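Paenibacillus xanthan lyase (Paenibacillus, PDB 6F2P) catalyses the eliminative cleavage of the linkage between mannose and glucuronic acid at the side-chain ends of the polysaccharide xanthan. Local coordinates at residues E11-M16 with I241-G246; A193-I198 with S247-T252; A200-V205 with V251-K256. All coordinates share one frame; numbering follows the deposited sequence.

Contact 1: residues E11-M16 with I241-G246; sequences EKYKAM and IFILNG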
loop_
_atom_site.group_PDB
_atom_site.type_symbol
_atom_site.label_atom_id
_atom_site.label_comp_id
_atom_site.label_asym_id
_atom_site.label_seq_id
_atom_site.Cartn_x
_atom_site.Cartn_y
_atom_site.Cartn_z
ATOM N N GLU A 11 39.630 0.655 -20.710
ATOM C CA GLU A 11 40.519 -0.006 -19.760
ATOM C C GLU A 11 39.831 -0.193 -18.427
ATOM O O GLU A 11 40.034 -1.197 -17.738
ATOM C CB GLU A 11 41.808 0.785 -19.592
ATOM C CG GLU A 11 42.725 0.685 -20.797
ATOM C CD GLU A 11 43.817 1.733 -20.798
ATOM O OE1 GLU A 11 43.897 2.526 -19.835
ATOM O OE2 GLU A 11 44.597 1.763 -21.770
ATOM N N LYS A 12 39.010 0.786 -18.068
ATOM C CA LYS A 12 38.214 0.707 -16.854
ATOM C C LYS A 12 37.236 -0.467 -16.946
ATOM O O LYS A 12 37.072 -1.226 -15.991
ATOM C CB LYS A 12 37.457 2.008 -16.664
ATOM C CG LYS A 12 36.878 2.202 -15.290
ATOM C CD LYS A 12 35.874 3.324 -15.360
ATOM C CE LYS A 12 35.526 3.863 -13.997
ATOM N NZ LYS A 12 34.935 5.224 -14.172
ATOM N N TYR A 13 36.613 -0.625 -18.113
ATOM C CA TYR A 13 35.612 -1.669 -18.339
ATOM C C TYR A 13 36.248 -3.039 -18.328
ATOM O O TYR A 13 35.734 -3.970 -17.702
ATOM C CB TYR A 13 34.907 -1.464 -19.682
ATOM C CG TYR A 13 33.705 -2.364 -19.878
ATOM C CD1 TYR A 13 32.638 -2.310 -18.997
ATOM C CD2 TYR A 13 33.628 -3.249 -20.946
ATOM C CE1 TYR A 13 31.529 -3.118 -19.158
ATOM C CE2 TYR A 13 32.518 -4.065 -21.121
ATOM C CZ TYR A 13 31.469 -3.996 -20.216
ATOM O OH TYR A 13 30.350 -4.794 -20.357
ATOM N N LYS A 14 37.364 -3.149 -19.043
ATOM C CA LYS A 14 38.103 -4.395 -19.125
ATOM C C LYS A 14 38.506 -4.836 -17.729
ATOM O O LYS A 14 38.344 -6.002 -17.366
ATOM C CB LYS A 14 39.327 -4.247 -20.026
ATOM C CG LYS A 14 40.215 -5.476 -20.054
ATOM C CD LYS A 14 41.246 -5.403 -21.161
ATOM C CE LYS A 14 42.355 -6.418 -20.932
ATOM N NZ LYS A 14 43.246 -6.508 -22.118
ATOM N N ALA A 15 38.998 -3.894 -16.931
ATOM C CA ALA A 15 39.320 -4.181 -15.535
ATOM C C ALA A 15 38.106 -4.668 -14.713
ATOM O O ALA A 15 38.261 -5.436 -13.765
ATOM C CB ALA A 15 39.955 -2.979 -14.896
ATOM N N MET A 16 36.900 -4.236 -15.069
ATOM C CA MET A 16 35.709 -4.788 -14.412
ATOM C C MET A 16 35.511 -6.239 -14.833
ATOM O O MET A 16 35.135 -7.093 -14.032
ATOM C CB MET A 16 34.452 -3.990 -14.757
ATOM C CG MET A 16 34.495 -2.525 -14.377
ATOM S SD MET A 16 33.117 -1.618 -15.110
ATOM C CE MET A 16 31.771 -2.114 -14.033
ATOM N N ILE A 241 26.512 3.845 -14.522
ATOM C CA ILE A 241 26.947 5.012 -13.770
ATOM C C ILE A 241 28.435 4.912 -13.449
ATOM O O ILE A 241 29.177 5.875 -13.645
ATOM C CB ILE A 241 26.125 5.202 -12.483
ATOM C CG1 ILE A 241 24.741 5.749 -12.817
ATOM C CG2 ILE A 241 26.832 6.136 -11.517
ATOM C CD1 ILE A 241 23.753 5.538 -11.691
ATOM N N PHE A 242 28.864 3.741 -12.983
ATOM C CA PHE A 242 30.256 3.530 -12.595
ATOM C C PHE A 242 31.228 3.695 -13.764
ATOM O O PHE A 242 32.266 4.334 -13.622
ATOM C CB PHE A 242 30.427 2.152 -11.968
ATOM C CG PHE A 242 31.854 1.787 -11.686
ATOM C CD1 PHE A 242 32.460 2.176 -10.506
ATOM C CD2 PHE A 242 32.591 1.031 -12.596
ATOM C CE1 PHE A 242 33.777 1.835 -10.237
ATOM C CE2 PHE A 242 33.910 0.685 -12.333
ATOM C CZ PHE A 242 34.502 1.089 -11.152
ATOM N N ILE A 243 30.895 3.107 -14.910
ATOM C CA ILE A 243 31.757 3.176 -16.089
ATOM C C ILE A 243 31.886 4.611 -16.602
ATOM O O ILE A 243 32.993 5.121 -16.829
ATOM C CB ILE A 243 31.224 2.260 -17.225
ATOM C CG1 ILE A 243 31.185 0.807 -16.757
ATOM C CG2 ILE A 243 32.074 2.374 -18.488
ATOM C CD1 ILE A 243 30.315 -0.088 -17.609
ATOM N N LEU A 244 30.741 5.263 -16.764
ATOM C CA LEU A 244 30.692 6.583 -17.368
ATOM C C LEU A 244 31.157 7.677 -16.416
ATOM O O LEU A 244 31.464 8.787 -16.845
ATOM C CB LEU A 244 29.273 6.874 -17.838
ATOM C CG LEU A 244 28.798 5.899 -18.910
ATOM C CD1 LEU A 244 27.342 6.165 -19.266
ATOM C CD2 LEU A 244 29.684 6.022 -20.127
ATOM N N ASN A 245 31.212 7.348 -15.129
ATOM C CA ASN A 245 31.459 8.329 -14.076
ATOM C C ASN A 245 32.766 9.081 -14.241
ATOM O O ASN A 245 33.822 8.477 -14.369
ATOM C CB ASN A 245 31.431 7.645 -12.712
ATOM C CG ASN A 245 31.776 8.582 -11.581
ATOM O OD1 ASN A 245 32.713 8.328 -10.824
ATOM N ND2 ASN A 245 31.020 9.678 -11.457
ATOM N N GLY A 246 32.687 10.406 -14.236
ATOM C CA GLY A 246 33.868 11.230 -14.396
ATOM C C GLY A 246 34.157 11.594 -15.841
ATOM O O GLY A 246 34.955 12.493 -16.104
#

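Contact 2: residues A193-I198 with S247-T252; sequences AGRDGI and SSWQVT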
loop_
_atom_site.group_PDB
_atom_site.type_symbol
_atom_site.label_atom_id
_atom_site.label_comp_id
_atom_site.label_asym_id
_atom_site.label_seq_id
_atom_site.Cartn_x
_atom_site.Cartn_y
_atom_site.Cartn_z
ATOM N N ALA A 193 24.197 8.400 -26.639
ATOM C CA ALA A 193 22.882 7.796 -26.827
ATOM C C ALA A 193 22.711 6.694 -25.798
ATOM O O ALA A 193 21.617 6.477 -25.277
ATOM C CB ALA A 193 22.712 7.256 -28.245
ATOM N N GLY A 194 23.809 6.010 -25.490
ATOM C CA GLY A 194 23.779 4.974 -24.476
ATOM C C GLY A 194 23.445 5.561 -23.122
ATOM O O GLY A 194 22.539 5.088 -22.438
ATOM N N ARG A 195 24.187 6.599 -22.740
ATOM C CA ARG A 195 23.961 7.306 -21.487
ATOM C C ARG A 195 22.516 7.776 -21.370
ATOM O O ARG A 195 21.896 7.635 -20.319
ATOM C CB ARG A 195 24.906 8.505 -21.380
ATOM C CG ARG A 195 24.632 9.425 -20.191
ATOM C CD ARG A 195 25.041 10.869 -20.489
ATOM N NE ARG A 195 24.356 11.399 -21.668
ATOM C CZ ARG A 195 24.859 12.331 -22.473
ATOM N NH1 ARG A 195 26.055 12.852 -22.227
ATOM N NH2 ARG A 195 24.165 12.741 -23.530
ATOM N N ASP A 196 21.974 8.319 -22.454
ATOM C CA ASP A 196 20.643 8.912 -22.403
ATOM C C ASP A 196 19.542 7.863 -22.288
ATOM O O ASP A 196 18.436 8.162 -21.826
ATOM C CB ASP A 196 20.386 9.809 -23.620
ATOM C CG ASP A 196 21.276 11.049 -23.641
ATOM O OD1 ASP A 196 21.693 11.519 -22.560
ATOM O OD2 ASP A 196 21.563 11.551 -24.750
ATOM N N GLY A 197 19.841 6.637 -22.697
ATOM C CA GLY A 197 18.830 5.599 -22.749
ATOM C C GLY A 197 18.240 5.236 -21.397
ATOM O O GLY A 197 17.070 4.845 -21.313
ATOM N N ILE A 198 19.025 5.368 -20.332
ATOM C CA ILE A 198 18.538 4.971 -19.014
ATOM C C ILE A 198 17.684 6.019 -18.272
ATOM O O ILE A 198 17.042 5.690 -17.270
ATOM C CB ILE A 198 19.682 4.530 -18.087
ATOM C CG1 ILE A 198 20.582 5.713 -17.741
ATOM C CG2 ILE A 198 20.467 3.385 -18.712
ATOM C CD1 ILE A 198 21.512 5.433 -16.577
ATOM N N SER A 247 33.498 10.913 -16.776
ATOM C CA SER A 247 33.764 11.110 -18.197
ATOM C C SER A 247 32.834 12.125 -18.831
ATOM O O SER A 247 31.853 12.555 -18.234
ATOM C CB SER A 247 33.581 9.802 -18.960
ATOM O OG SER A 247 32.279 9.761 -19.523
ATOM N N SER A 248 33.132 12.466 -20.078
ATOM C CA SER A 248 32.313 13.391 -20.845
ATOM C C SER A 248 30.874 12.904 -20.959
ATOM O O SER A 248 29.961 13.698 -21.135
ATOM C CB SER A 248 32.906 13.571 -22.241
ATOM O OG SER A 248 34.300 13.826 -22.181
ATOM N N TRP A 249 30.672 11.594 -20.855
ATOM C CA TRP A 249 29.342 11.018 -21.035
ATOM C C TRP A 249 28.778 10.498 -19.721
ATOM O O TRP A 249 27.867 9.673 -19.710
ATOM C CB TRP A 249 29.370 9.917 -22.108
ATOM C CG TRP A 249 30.075 10.395 -23.347
ATOM C CD1 TRP A 249 29.567 11.210 -24.326
ATOM C CD2 TRP A 249 31.434 10.133 -23.710
ATOM N NE1 TRP A 249 30.528 11.456 -25.282
ATOM C CE2 TRP A 249 31.681 10.809 -24.925
ATOM C CE3 TRP A 249 32.464 9.387 -23.129
ATOM C CZ2 TRP A 249 32.916 10.758 -25.567
ATOM C CZ3 TRP A 249 33.693 9.339 -23.766
ATOM C CH2 TRP A 249 33.908 10.020 -24.973
ATOM N N GLN A 250 29.307 10.998 -18.613
ATOM C CA GLN A 250 28.813 10.597 -17.307
ATOM C C GLN A 250 27.344 10.950 -17.152
ATOM O O GLN A 250 26.814 11.815 -17.863
ATOM C CB GLN A 250 29.602 11.266 -16.201
ATOM C CG GLN A 250 29.151 12.668 -15.906
ATOM C CD GLN A 250 30.198 13.435 -15.143
ATOM O OE1 GLN A 250 30.765 14.395 -15.660
ATOM N NE2 GLN A 250 30.473 13.007 -13.909
ATOM N N VAL A 251 26.687 10.268 -16.222
ATOM C CA VAL A 251 25.264 10.452 -16.048
ATOM C C VAL A 251 25.046 11.745 -15.276
ATOM O O VAL A 251 25.596 11.931 -14.183
ATOM C CB VAL A 251 24.634 9.257 -15.313
ATOM C CG1 VAL A 251 23.128 9.429 -15.201
ATOM C CG2 VAL A 251 24.955 7.974 -16.046
ATOM N N THR A 252 24.253 12.647 -15.850
ATOM C CA THR A 252 24.035 13.949 -15.240
ATOM C C THR A 252 22.608 14.135 -14.741
ATOM O O THR A 252 22.345 15.034 -13.941
ATOM C CB THR A 252 24.361 15.101 -16.215
ATOM O OG1 THR A 252 23.533 14.996 -17.379
ATOM C CG2 THR A 252 25.811 15.065 -16.628
HETATM O O HOH W 1 27.263 13.524 -19.661
#

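Contact 3: residues A200-V205 with V251-K256; sequences ALLPYV and VTDPNK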
loop_
_atom_site.group_PDB
_atom_site.type_symbol
_atom_site.label_atom_id
_atom_site.label_comp_id
_atom_site.label_asym_id
_atom_site.label_seq_id
_atom_site.Cartn_x
_atom_site.Cartn_y
_atom_site.Cartn_z
ATOM N N ALA A 200 14.814 7.454 -18.844
ATOM C CA ALA A 200 13.409 7.081 -18.734
ATOM C C ALA A 200 13.147 6.012 -17.671
ATOM O O ALA A 200 12.007 5.817 -17.276
ATOM C CB ALA A 200 12.871 6.637 -20.082
ATOM N N LEU A 201 14.197 5.332 -17.208
ATOM C CA LEU A 201 14.069 4.293 -16.177
ATOM C C LEU A 201 14.208 4.837 -14.761
ATOM O O LEU A 201 13.977 4.122 -13.785
ATOM C CB LEU A 201 15.155 3.228 -16.359
ATOM C CG LEU A 201 15.186 2.402 -17.635
ATOM C CD1 LEU A 201 16.424 1.528 -17.628
ATOM C CD2 LEU A 201 13.934 1.563 -17.751
ATOM N N LEU A 202 14.633 6.086 -14.650
ATOM C CA LEU A 202 14.952 6.675 -13.351
ATOM C C LEU A 202 13.796 7.222 -12.481
ATOM O O LEU A 202 13.840 7.073 -11.265
ATOM C CB LEU A 202 16.037 7.744 -13.514
ATOM C CG LEU A 202 17.370 7.288 -14.123
ATOM C CD1 LEU A 202 18.338 8.450 -14.198
ATOM C CD2 LEU A 202 17.984 6.142 -13.335
ATOM N N PRO A 203 12.775 7.870 -13.080
ATOM C CA PRO A 203 11.772 8.506 -12.214
ATOM C C PRO A 203 10.978 7.518 -11.374
ATOM O O PRO A 203 10.892 6.342 -11.727
ATOM C CB PRO A 203 10.829 9.173 -13.213
ATOM C CG PRO A 203 11.644 9.370 -14.438
ATOM C CD PRO A 203 12.518 8.168 -14.500
ATOM N N TYR A 204 10.418 7.995 -10.263
ATOM C CA TYR A 204 9.494 7.195 -9.468
ATOM C C TYR A 204 8.154 7.093 -10.192
ATOM O O TYR A 204 7.867 7.882 -11.094
ATOM C CB TYR A 204 9.299 7.806 -8.084
ATOM C CG TYR A 204 10.508 7.680 -7.182
ATOM C CD1 TYR A 204 10.873 6.447 -6.657
ATOM C CD2 TYR A 204 11.286 8.785 -6.861
ATOM C CE1 TYR A 204 11.970 6.312 -5.842
ATOM C CE2 TYR A 204 12.386 8.660 -6.040
ATOM C CZ TYR A 204 12.722 7.414 -5.535
ATOM O OH TYR A 204 13.813 7.256 -4.712
ATOM N N VAL A 205 7.353 6.103 -9.812
ATOM C CA VAL A 205 6.011 5.954 -10.354
ATOM C C VAL A 205 4.996 5.779 -9.230
ATOM O O VAL A 205 5.367 5.471 -8.097
ATOM C CB VAL A 205 5.912 4.758 -11.313
ATOM C CG1 VAL A 205 6.835 4.960 -12.487
ATOM C CG2 VAL A 205 6.231 3.461 -10.587
ATOM N N VAL A 251 26.687 10.268 -16.222
ATOM C CA VAL A 251 25.264 10.452 -16.048
ATOM C C VAL A 251 25.046 11.745 -15.276
ATOM O O VAL A 251 25.596 11.931 -14.183
ATOM C CB VAL A 251 24.634 9.257 -15.313
ATOM C CG1 VAL A 251 23.128 9.429 -15.201
ATOM C CG2 VAL A 251 24.955 7.974 -16.046
ATOM N N THR A 252 24.253 12.647 -15.850
ATOM C CA THR A 252 24.035 13.949 -15.240
ATOM C C THR A 252 22.608 14.135 -14.741
ATOM O O THR A 252 22.345 15.034 -13.941
ATOM C CB THR A 252 24.361 15.101 -16.215
ATOM O OG1 THR A 252 23.533 14.996 -17.379
ATOM C CG2 THR A 252 25.811 15.065 -16.628
ATOM N N ASP A 253 21.692 13.310 -15.242
ATOM C CA ASP A 253 20.277 13.378 -14.880
ATOM C C ASP A 253 20.138 13.438 -13.351
ATOM O O ASP A 253 20.678 12.598 -12.645
ATOM C CB ASP A 253 19.564 12.152 -15.448
ATOM C CG ASP A 253 18.049 12.255 -15.389
ATOM O OD1 ASP A 253 17.508 12.963 -14.502
ATOM O OD2 ASP A 253 17.394 11.602 -16.239
ATOM N N PRO A 254 19.451 14.463 -12.828
ATOM C CA PRO A 254 19.360 14.595 -11.368
ATOM C C PRO A 254 18.661 13.398 -10.733
ATOM O O PRO A 254 18.908 13.064 -9.565
ATOM C CB PRO A 254 18.513 15.858 -11.185
ATOM C CG PRO A 254 18.690 16.610 -12.444
ATOM C CD PRO A 254 18.812 15.592 -13.526
ATOM N N ASN A 255 17.802 12.751 -11.513
ATOM C CA ASN A 255 17.123 11.545 -11.065
ATOM C C ASN A 255 18.060 10.380 -10.715
ATOM O O ASN A 255 17.644 9.409 -10.086
ATOM C CB ASN A 255 16.094 11.103 -12.098
ATOM C CG ASN A 255 14.869 12.002 -12.129
ATOM O OD1 ASN A 255 14.522 12.647 -11.137
ATOM N ND2 ASN A 255 14.201 12.037 -13.268
ATOM N N LYS A 256 19.325 10.477 -11.104
ATOM C CA LYS A 256 20.288 9.442 -10.775
ATOM C C LYS A 256 20.403 9.235 -9.269
ATOM O O LYS A 256 20.760 8.143 -8.813
ATOM C CB LYS A 256 21.664 9.744 -11.385
ATOM C CG LYS A 256 22.400 10.919 -10.763
ATOM C CD LYS A 256 23.756 11.160 -11.428
ATOM C CE LYS A 256 24.339 12.528 -11.052
ATOM N NZ LYS A 256 24.951 12.544 -9.692
#

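Contact 1: residues E11-M16 with I241-G246
In the N-terminal alpha-helical domain of this family 8 polysaccharide lyase, a toroid of packed helices, helix 4-18 leans against the C-terminal end of helix 229-244. CA atoms come nearest at Y13 and I243, 6.6 Å apart. The tight side of the contact is apolar. I243, a buried beta-branched residue, fills the angle between Y13 and M16: its CD1 rests obliquely on the Y13 ring, 3.5 Å from CD1 of Y13, while its CG1 meets the sulfur of M16. Y13 can serve here as an apolar surface because its OH is hydrogen-bonded to D136 beyond the contact. M16 bends at its last torsion (chi3 77°), so that the thioether meets F242 tip to tip; its SD lies at the ring edge, 4.8 Å from the F242 ring centroid, a Met-aromatic contact for which a flexible, polarisable side chain is well suited.

The other side is looser and partly open to solvent, and there K12 does the work. Its chain is extended throughout, with CG anti to the backbone N (chi1 -165°), crossing F242 obliquely. K12 CE lies over one face of the F242 ring, 3.9 Å above its plane and offset toward the rim, and K12 NZ stands almost on the ring normal, 5.0 Å from the F242 centroid, a cation-pi contact; R305 makes another with F242. A long chain with a positive tip suits the place: a helix's last carbonyls point along its axis beyond the end, lacking further N-H donors, and probably make it partly negative. The ammonium group grips two of them. K12 NZ bonds to I243 O at 3.3 Å from above the carbonyl plane, and to F242 O at 2.9 Å within that group's plane, the C=O...N angle being 158°.

Contact 2: residues A193-I198 with S247-T252
S247 opens the loop after helix 229-244 and shapes it from within. S247 OG accepts from the N of W249 at 2.8 Å, an ST turn, and also hydrogen-bonds L244 O, so a small hydroxyl residue joins the helix end to the loop. S247 also begins a type I beta turn, closed by Q250 N on S247 O.

At S248 the hydroxyl bonds to E5, while the carbonyl serves the contact through water. The CB of S248 sits over the centre of the W249 ring. W249 gives R195 chiefly its backbone: its O approaches the R195 methylenes and lies 3.2 Å from R195 CD, whereas its broad ring leads off to pack on helix 188-197 and to meet F6.

The Q250 side chain sets off away from 193-198, but the residue's carbonyl faces the same water. That water accepts from R195 NH1 at 2.9 Å and donates to S248 O at 3.1 Å and to Q250 O, which lets one guanidinium nitrogen reach two carbonyls of the turn region without a direct bond. The other side of the guanidinium is taken by D196, gripped side-on by NE and NH2, with R195 NE to D196 OD1 at 2.8 Å. A bend at chi3 (58°), after a CG anti to the backbone N, sets the group between its two tasks, and the aspartate probably offsets its charge.

V251 then supplies the apolar end. V251 CG2 comes 4.3 Å from I198 CD1, a loose touch between branched side chains next to helix 229-244; past it, at T252, the contact fades. Together these make a type I turn with an ST turn at its start, an interhelical connection of the helical toroid against the C-terminal part of helix 188-197.

Contact 3: residues A200-V205 with V251-K256
Neither segment forms a regular helix or strand through the contact: residues 200-202 keep helical torsions without the regular bonds before the chain extends from P203 onward, while D253 to K256 make a type I beta turn leading into helix 256-267. The backbones come closest at L202 and N255, with CA atoms 5.8 Å apart. The turn is closed by K256 N on D253 O at 3.0 Å and braced by a side-chain capping bond, N255 N to D253 OD1, at 3.0 Å and 154°, reaching the oxygen from above the carboxylate plane. Proline suits the next position, P254, because its nitrogen needs no acceptor and its ring limits phi.

Against this braced turn lies L202, the buried side chain of the contact. With CG anti to the carbonyl carbon (chi1 -59°), it brings two parts to bear. L202 CB meets N255 CB at 3.6 Å, and the branch tip L202 CD1 reaches over the turn, 3.8 Å from K256 N and 3.9 Å from D253 OD2, meeting the aspartate tip to tip. Farther out, P203 crosses N255 at about a right angle, P203 CG lying 3.9 Å from N255 ND2; P203, itself exposed, needs only a compact apolar ring here.

No hydrogen bond joins the two segments. The hydrogen bonds of D253 lie within the turn and to S199 OG. Between the two segments, van der Waals packing by L202 does most of the joining, while D253 uses one oxygen to shape the helix entrance and the other to hydrogen-bond S199, just ahead of residues 200-205.

In the fold
All three contacts belong to the N-terminal alpha-helical domain, and follow one piece of chain, from the end of helix 229-244 through its loop to the start of helix 256-267. Its partners, in the same order, are helix 4-18, helix 188-197 and the loop after that helix. Centres are 12 Å apart for contacts 1 and 2, 11 Å for contacts 2 and 3, and 20 Å for contacts 1 and 3. Contacts 2 and 3 share V251 and T252, and V251 CG2 also packs on I241 CG1 of contact 1. L244 CD1 meets R195 CB. The interhelical connection is thereby packed at successive points against parts of the domain far from it in sequence.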